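Local structure of mariner Mos1 transposase (Drosophila mauritiana, 4MDB) at residues 155-158 against 159-162; 12-15 against 16-19. The protein mediates cut-and-paste transposition of the Mos1 element, this chain being the catalytic domain of the transposase, crystallised with magnesium and the inhibitor raltegravir. The protein carries 1 engineered substitution. All coordinates share one frame; numbering follows the deposited sequence.

Contact 1 of 2, residues 155-158 against 159-162. With RLT (N-(4-fluorobenzyl)-5-hydroxy-1-methyl-2-(1-methyl-1-{[(5-methyl-1,3,4-oxadiazol-2-yl)carbonyl]amino}ethyl)-6-oxo-1,6-di hydropyrimidine-4-carboxamide), chain B.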
ATOM      1  N   ALA A 155      -1.488 -11.935  -6.915  1.00 22.22           N
ATOM      2  CA  ALA A 155      -1.041 -11.279  -8.140  1.00 22.90           C
ATOM      3  C   ALA A 155      -2.124 -10.581  -8.993  1.00 24.85           C
ATOM      4  O   ALA A 155      -3.285 -11.012  -8.988  1.00 27.52           O
ATOM      5  CB  ALA A 155      -0.280 -12.324  -8.935  1.00 25.99           C
ATOM      6  N   TYR A 156      -1.755  -9.501  -9.673  1.00 23.84           N
ATOM      7  CA  TYR A 156      -2.608  -8.714 -10.531  1.00 26.17           C
ATOM      8  C   TYR A 156      -3.868  -8.262  -9.807  1.00 24.03           C
ATOM      9  O   TYR A 156      -4.948  -8.227 -10.404  1.00 23.38           O
ATOM     10  CB  TYR A 156      -2.998  -9.510 -11.799  1.00 28.79           C
ATOM     11  CG  TYR A 156      -1.840  -9.694 -12.722  1.00 37.57           C
ATOM     12  CD1 TYR A 156      -1.526  -8.713 -13.661  1.00 41.74           C
ATOM     13  CD2 TYR A 156      -1.044 -10.818 -12.640  1.00 38.30           C
ATOM     14  CE1 TYR A 156      -0.440  -8.874 -14.515  1.00 47.25           C
ATOM     15  CE2 TYR A 156       0.038 -10.995 -13.482  1.00 44.58           C
ATOM     16  CZ  TYR A 156       0.338 -10.022 -14.412  1.00 45.68           C
ATOM     17  OH  TYR A 156       1.417 -10.195 -15.240  1.00 55.43           O
ATOM     18  N   SER A 157      -3.732  -7.863  -8.520  1.00 18.26           N
ATOM     19  CA  SER A 157      -4.927  -7.458  -7.769  1.00 18.69           C
ATOM     20  C   SER A 157      -4.869  -6.009  -7.211  1.00 17.81           C
ATOM     21  O   SER A 157      -5.031  -5.791  -6.048  1.00 14.83           O
ATOM     22  CB  SER A 157      -5.157  -8.457  -6.682  1.00 18.37           C
ATOM     23  OG  SER A 157      -5.374  -9.814  -7.183  1.00 19.00           O
ATOM     24  N   PRO A 158      -4.600  -5.018  -8.057  1.00 19.57           N
ATOM     25  CA  PRO A 158      -4.674  -3.642  -7.501  1.00 18.69           C
ATOM     26  C   PRO A 158      -6.056  -3.199  -7.082  1.00 17.90           C
ATOM     27  O   PRO A 158      -6.195  -2.317  -6.253  1.00 19.77           O
ATOM     28  CB  PRO A 158      -4.145  -2.802  -8.656  1.00 22.39           C
ATOM     29  CG  PRO A 158      -4.540  -3.574  -9.882  1.00 22.13           C
ATOM     30  CD  PRO A 158      -4.308  -4.997  -9.521  1.00 21.77           C
ATOM     31  N   ASP A 159      -7.109  -3.891  -7.551  1.00 14.83           N
ATOM     32  CA  ASP A 159      -8.420  -3.695  -7.109  1.00 17.18           C
ATOM     33  C   ASP A 159      -8.656  -4.133  -5.693  1.00 16.70           C
ATOM     34  O   ASP A 159      -9.747  -3.901  -5.141  1.00 17.52           O
ATOM     35  CB  ASP A 159      -9.427  -4.422  -8.050  1.00 18.78           C
ATOM     36  CG  ASP A 159      -9.198  -5.898  -8.196  1.00 17.20           C
ATOM     37  OD1 ASP A 159      -8.087  -6.420  -8.014  1.00 17.88           O
ATOM     38  OD2 ASP A 159     -10.217  -6.526  -8.586  1.00 20.17           O
ATOM     39  N   LEU A 160      -7.680  -4.842  -5.137  1.00 15.35           N
ATOM     40  CA  LEU A 160      -7.750  -5.375  -3.759  1.00 13.70           C
ATOM     41  C   LEU A 160      -6.664  -4.680  -2.872  1.00 12.88           C
ATOM     42  O   LEU A 160      -6.543  -4.967  -1.678  1.00 13.44           O
ATOM     43  CB  LEU A 160      -7.599  -6.853  -3.682  1.00 16.68           C
ATOM     44  CG  LEU A 160      -8.628  -7.643  -4.498  1.00 17.71           C
ATOM     45  CD1 LEU A 160      -8.269  -9.113  -4.343  1.00 16.88           C
ATOM     46  CD2 LEU A 160     -10.022  -7.277  -3.985  1.00 17.38           C
ATOM     47  N   ALA A 161      -5.888  -3.774  -3.474  1.00 11.98           N
ATOM     48  CA  ALA A 161      -4.824  -3.026  -2.773  1.00 11.29           C
ATOM     49  C   ALA A 161      -5.294  -1.595  -2.504  1.00 10.64           C
ATOM     50  O   ALA A 161      -5.490  -0.795  -3.428  1.00 11.34           O
ATOM     51  CB  ALA A 161      -3.586  -2.995  -3.644  1.00 12.48           C
ATOM     52  N   PRO A 162      -5.488  -1.212  -1.233  1.00 12.30           N
ATOM     53  CA  PRO A 162      -5.996   0.156  -0.973  1.00 11.89           C
ATOM     54  C   PRO A 162      -5.128   1.284  -1.590  1.00 10.82           C
ATOM     55  O   PRO A 162      -5.696   2.316  -1.994  1.00 11.12           O
ATOM     56  CB  PRO A 162      -6.074   0.239   0.543  1.00 12.20           C
ATOM     57  CG  PRO A 162      -6.298  -1.194   0.993  1.00 12.66           C
ATOM     58  CD  PRO A 162      -5.489  -2.003  -0.001  1.00 12.91           C
TER
HETATM   59  CAA RLT B 401       1.917 -10.343 -10.785  1.00 50.49           C
HETATM   60  CAB RLT B 401      -1.568  -1.323 -11.543  1.00 24.29           C
HETATM   61  CAC RLT B 401      -1.439  -4.062 -12.900  1.00 27.77           C
HETATM   62  CAD RLT B 401       0.656  -2.517 -13.790  1.00 31.69           C
HETATM   63  OAE RLT B 401       3.343  -3.500  -8.186  1.00 16.88           O
HETATM   64  OAF RLT B 401      -0.082  -6.109 -11.154  1.00 44.73           O
HETATM   65  OAG RLT B 401      -0.796  -0.658  -9.277  1.00 18.36           O
HETATM   66  OAH RLT B 401       1.203  -1.698  -7.843  1.00 18.02           O
HETATM   67  FAI RLT B 401       3.608 -10.659  -8.705  1.00 42.41           F
HETATM   68  CAJ RLT B 401       3.247  -8.328  -8.303  1.00 36.53           C
HETATM   69  CAK RLT B 401       4.868  -9.016  -9.918  1.00 35.20           C
HETATM   70  CAL RLT B 401       3.543  -6.979  -8.589  1.00 35.68           C
HETATM   71  CAM RLT B 401       5.169  -7.678 -10.207  1.00 35.15           C
HETATM   72  CAN RLT B 401       4.858  -5.213  -9.911  1.00 32.82           C
HETATM   73  NAO RLT B 401       3.018  -8.833 -12.673  1.00 56.22           N
HETATM   74  NAP RLT B 401       2.660  -7.518 -13.075  1.00 58.65           N
HETATM   75  NAQ RLT B 401       1.397  -3.710 -11.023  1.00 24.14           N
HETATM   76  NAR RLT B 401       3.580  -4.557 -10.218  1.00 28.32           N
HETATM   77  NAS RLT B 401       0.877  -4.956 -12.949  1.00 34.50           N
HETATM   78  OAT RLT B 401       1.291  -8.172 -11.390  1.00 52.76           O
HETATM   79  CAU RLT B 401       2.920  -3.846  -9.256  1.00 25.60           C
HETATM   80  CAV RLT B 401       0.739  -5.996 -12.080  1.00 43.29           C
HETATM   81  CAW RLT B 401       2.161  -9.157 -11.670  1.00 49.86           C
HETATM   82  CAX RLT B 401       3.913  -9.358  -8.974  1.00 38.08           C
HETATM   83  CAY RLT B 401       4.523  -6.642  -9.551  1.00 32.73           C
HETATM   84  CAZ RLT B 401       1.045  -2.175  -9.086  1.00 19.90           C
HETATM   85  CBA RLT B 401       1.635  -7.168 -12.254  1.00 49.40           C
HETATM   86  CBB RLT B 401       1.731  -3.268  -9.750  1.00 23.01           C
HETATM   87  CBC RLT B 401       0.334  -3.166 -11.670  1.00 23.27           C
HETATM   88  CBD RLT B 401      -0.108  -1.616  -9.747  1.00 22.31           C
HETATM   89  NBE RLT B 401      -0.394  -2.100 -11.035  1.00 28.46           N
HETATM   90  CBF RLT B 401       0.046  -3.787 -13.132  1.00 29.64           C
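Ser157 and Leu160 close the first of two overlapping i to i+3 turns, a short 3-10 segment that leads into helix 162-175 at the active site of this RNase H-like domain. Leu160 N donates to Ser157 O at 3.0 Å, and one residue on, Ala161 N donates to Pro158 O at 3.2 Å. Proline, with its phi already restrained, suits the first corner, and Ala161 follows as the N-cap. Beside the turn, Leu160 lays CD1 against Ser157 CB at 3.9 Å. Asp159 folds back over the same residue: with CG between its backbone N and carbonyl carbon (chi1 57°), OD1 lies 3.3 Å from Ser157 CA, and the carboxylate is engaged by a salt bridge from Arg12 of helix 6-25.

Tyr156, in a left-handed backbone conformation, carries its ring out to raltegravir. Setting CG anti to the carbonyl carbon (chi1 -70°) sends the ring from CB face-on against the drug's oxadiazole, whose OAT sits over the ring centre. CG and CD1 lie nearest OAT, and CE1 nearest CBA. Tyr156 CD2 meets the raltegravir methyl CAA at 3.5 Å; CE2 of the same ring approaches raltegravir CAW to 3.3 Å, and CZ lies near CAW and NAO. A flat aromatic suits this place, since His2 also stacks on it. At the tip, Tyr156 OH lies 3.3 Å from NAO of the oxadiazole.

Contact 2 of 2, residues 12-15 against 16-19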
ATOM      1  N   ARG A  12      -7.010 -15.277  -6.325  1.00 15.58           N
ATOM      2  CA  ARG A  12      -7.816 -14.086  -5.893  1.00 15.42           C
ATOM      3  C   ARG A  12      -8.993 -14.540  -5.077  1.00 14.54           C
ATOM      4  O   ARG A  12      -9.229 -14.084  -3.965  1.00 15.72           O
ATOM      5  CB  ARG A  12      -8.324 -13.206  -7.046  1.00 14.17           C
ATOM      6  CG  ARG A  12      -7.250 -12.321  -7.677  1.00 15.54           C
ATOM      7  CD  ARG A  12      -7.567 -11.835  -9.050  1.00 14.70           C
ATOM      8  NE  ARG A  12      -8.820 -11.121  -9.064  1.00 15.28           N
ATOM      9  CZ  ARG A  12      -8.990  -9.835  -8.777  1.00 16.58           C
ATOM     10  NH1 ARG A  12      -7.936  -9.100  -8.358  1.00 16.60           N
ATOM     11  NH2 ARG A  12     -10.189  -9.305  -8.783  1.00 16.38           N
ATOM     12  N   LYS A  13      -9.770 -15.523  -5.592  1.00 15.62           N
ATOM     13  CA  LYS A  13     -10.973 -15.913  -4.846  1.00 15.16           C
ATOM     14  C   LYS A  13     -10.624 -16.516  -3.535  1.00 17.09           C
ATOM     15  O   LYS A  13     -11.238 -16.198  -2.501  1.00 17.92           O
ATOM     16  CB  LYS A  13     -11.883 -16.900  -5.679  1.00 16.26           C
ATOM     17  CG  LYS A  13     -13.206 -17.139  -5.106  1.00 19.41           C
ATOM     18  CD  LYS A  13     -13.889 -18.302  -5.813  1.00 21.52           C
ATOM     19  CE  LYS A  13     -15.273 -18.379  -5.270  1.00 24.32           C
ATOM     20  NZ  LYS A  13     -15.994 -19.644  -5.664  1.00 27.49           N
ATOM     21  N   ASN A  14      -9.630 -17.373  -3.540  1.00 18.10           N
ATOM     22  CA  ASN A  14      -9.239 -18.104  -2.332  1.00 20.19           C
ATOM     23  C   ASN A  14      -8.701 -17.120  -1.240  1.00 18.00           C
ATOM     24  O   ASN A  14      -9.074 -17.226  -0.061  1.00 19.20           O
ATOM     25  CB  ASN A  14      -8.148 -19.118  -2.627  1.00 25.36           C
ATOM     26  CG  ASN A  14      -8.684 -20.344  -3.370  1.00 33.38           C
ATOM     27  OD1 ASN A  14      -9.919 -20.537  -3.462  1.00 34.29           O
ATOM     28  ND2 ASN A  14      -7.769 -21.190  -3.876  1.00 31.84           N
ATOM     29  N   THR A  15      -7.896 -16.183  -1.709  1.00 16.82           N
ATOM     30  CA  THR A  15      -7.304 -15.121  -0.785  1.00 17.92           C
ATOM     31  C   THR A  15      -8.427 -14.299  -0.182  1.00 18.25           C
ATOM     32  O   THR A  15      -8.480 -14.115   1.058  1.00 15.94           O
ATOM     33  CB  THR A  15      -6.301 -14.281  -1.510  1.00 18.08           C
ATOM     34  OG1 THR A  15      -5.229 -15.172  -1.929  1.00 18.29           O
ATOM     35  CG2 THR A  15      -5.721 -13.158  -0.592  1.00 21.02           C
ATOM     36  N   CYS A  16      -9.349 -13.824  -1.023  1.00 15.86           N
ATOM     37  CA  CYS A  16     -10.492 -13.064  -0.497  1.00 15.81           C
ATOM     38  C   CYS A  16     -11.376 -13.862   0.491  1.00 16.29           C
ATOM     39  O   CYS A  16     -11.898 -13.323   1.451  1.00 15.82           O
ATOM     40  CB  CYS A  16     -11.340 -12.483  -1.595  1.00 16.80           C
ATOM     41  SG  CYS A  16     -10.416 -11.248  -2.545  1.00 16.33           S
ATOM     42  N   GLU A  17     -11.604 -15.159   0.207  1.00 18.02           N
ATOM     43  CA  GLU A  17     -12.378 -15.989   1.164  1.00 18.34           C
ATOM     44  C   GLU A  17     -11.754 -16.043   2.556  1.00 18.27           C
ATOM     45  O   GLU A  17     -12.468 -15.916   3.575  1.00 18.61           O
ATOM     46  CB  GLU A  17     -12.526 -17.443   0.633  1.00 21.06           C
ATOM     47  CG  GLU A  17     -13.500 -17.542  -0.535  1.00 22.86           C
ATOM     48  CD  GLU A  17     -13.646 -18.988  -1.048  1.00 28.64           C
ATOM     49  OE1 GLU A  17     -14.680 -19.263  -1.688  1.00 33.07           O
ATOM     50  OE2 GLU A  17     -12.766 -19.848  -0.755  1.00 30.94           O
ATOM     51  N   ILE A  18     -10.438 -16.216   2.571  1.00 17.36           N
ATOM     52  CA  ILE A  18      -9.639 -16.336   3.786  1.00 18.62           C
ATOM     53  C   ILE A  18      -9.751 -15.002   4.534  1.00 16.62           C
ATOM     54  O   ILE A  18     -10.015 -14.994   5.761  1.00 18.23           O
ATOM     55  CB  ILE A  18      -8.186 -16.689   3.507  1.00 22.02           C
ATOM     56  CG1 ILE A  18      -8.060 -18.132   2.984  1.00 27.93           C
ATOM     57  CG2 ILE A  18      -7.291 -16.540   4.743  1.00 21.99           C
ATOM     58  CD1 ILE A  18      -6.731 -18.361   2.308  1.00 30.24           C
ATOM     59  N   LEU A  19      -9.521 -13.887   3.836  1.00 16.83           N
ATOM     60  CA  LEU A  19      -9.519 -12.565   4.521  1.00 17.26           C
ATOM     61  C   LEU A  19     -10.923 -12.228   5.063  1.00 17.91           C
ATOM     62  O   LEU A  19     -11.087 -11.748   6.217  1.00 15.40           O
ATOM     63  CB  LEU A  19      -9.003 -11.486   3.577  1.00 17.14           C
ATOM     64  CG  LEU A  19      -7.554 -11.635   3.166  1.00 15.46           C
ATOM     65  CD1 LEU A  19      -7.203 -10.689   2.009  1.00 15.77           C
ATOM     66  CD2 LEU A  19      -6.632 -11.460   4.351  1.00 16.51           C
TER
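Thr15 and Leu19, one helical turn apart, form the tight side of this stretch. Their side chains run next to each other in the same direction, with Thr15 CG2 3.9 Å from Leu19 CD1, while Leu19 CG rests 3.4 Å from Thr15 O. The buried Thr15 hydroxyl is satisfied by Arg11 O one turn earlier, so a small beta-branched residue fits without a stranded polar group. Cys16, compact and nonpolar enough for the interface, packs with Leu19 towards helix 209-218. Arg12 also touches Cys216 of that helix, while NE and NH2 donate to Gly221 O and Lys222 O just beyond it and NH1 goes to Asp159.

The other side is looser and mostly polar. Lys13 places CG anti to its backbone N (chi1 -169°) and runs extended, bringing CE 3.7 Å from Glu17 OE1; NZ, too far from that oxygen for a salt bridge, pairs with Asp220. Asn14 OD1 stays 4.0 Å from Glu17 OE2, and Ile18 is the nonpolar exception. Four successive i to i+4 bonds, from Cys16 N to Arg12 O through Leu19 N to Thr15 O, define an alpha-helix; buried Cys16 and Leu19 against exposed Asn14 and Glu17 make it largely amphipathic, packed by one face on helix 209-218.

Overall arrangement
From the N terminus the chain enters helix 6-25, where contact 2 spans successive turns, then builds the central sheet and reaches contact 1 in the loop between strand 149-150 and helix 162-175. Contact 2 ends before contact 1 begins; only contact 1 rounds a turn, contact 2 being helical, and they neither nest nor cross. In space, however, the centres of contacts 1 and 2 are about 12 Å apart and the two touch. Besides the ionic link from Arg12, Cys16 SG meets Leu160 CD1 at 3.5 Å. Helix 209-218 touches contact 2 through Cys216 and contact 1 through Arg212, bringing the N-terminal and C-terminal helices together behind the drug-binding loop.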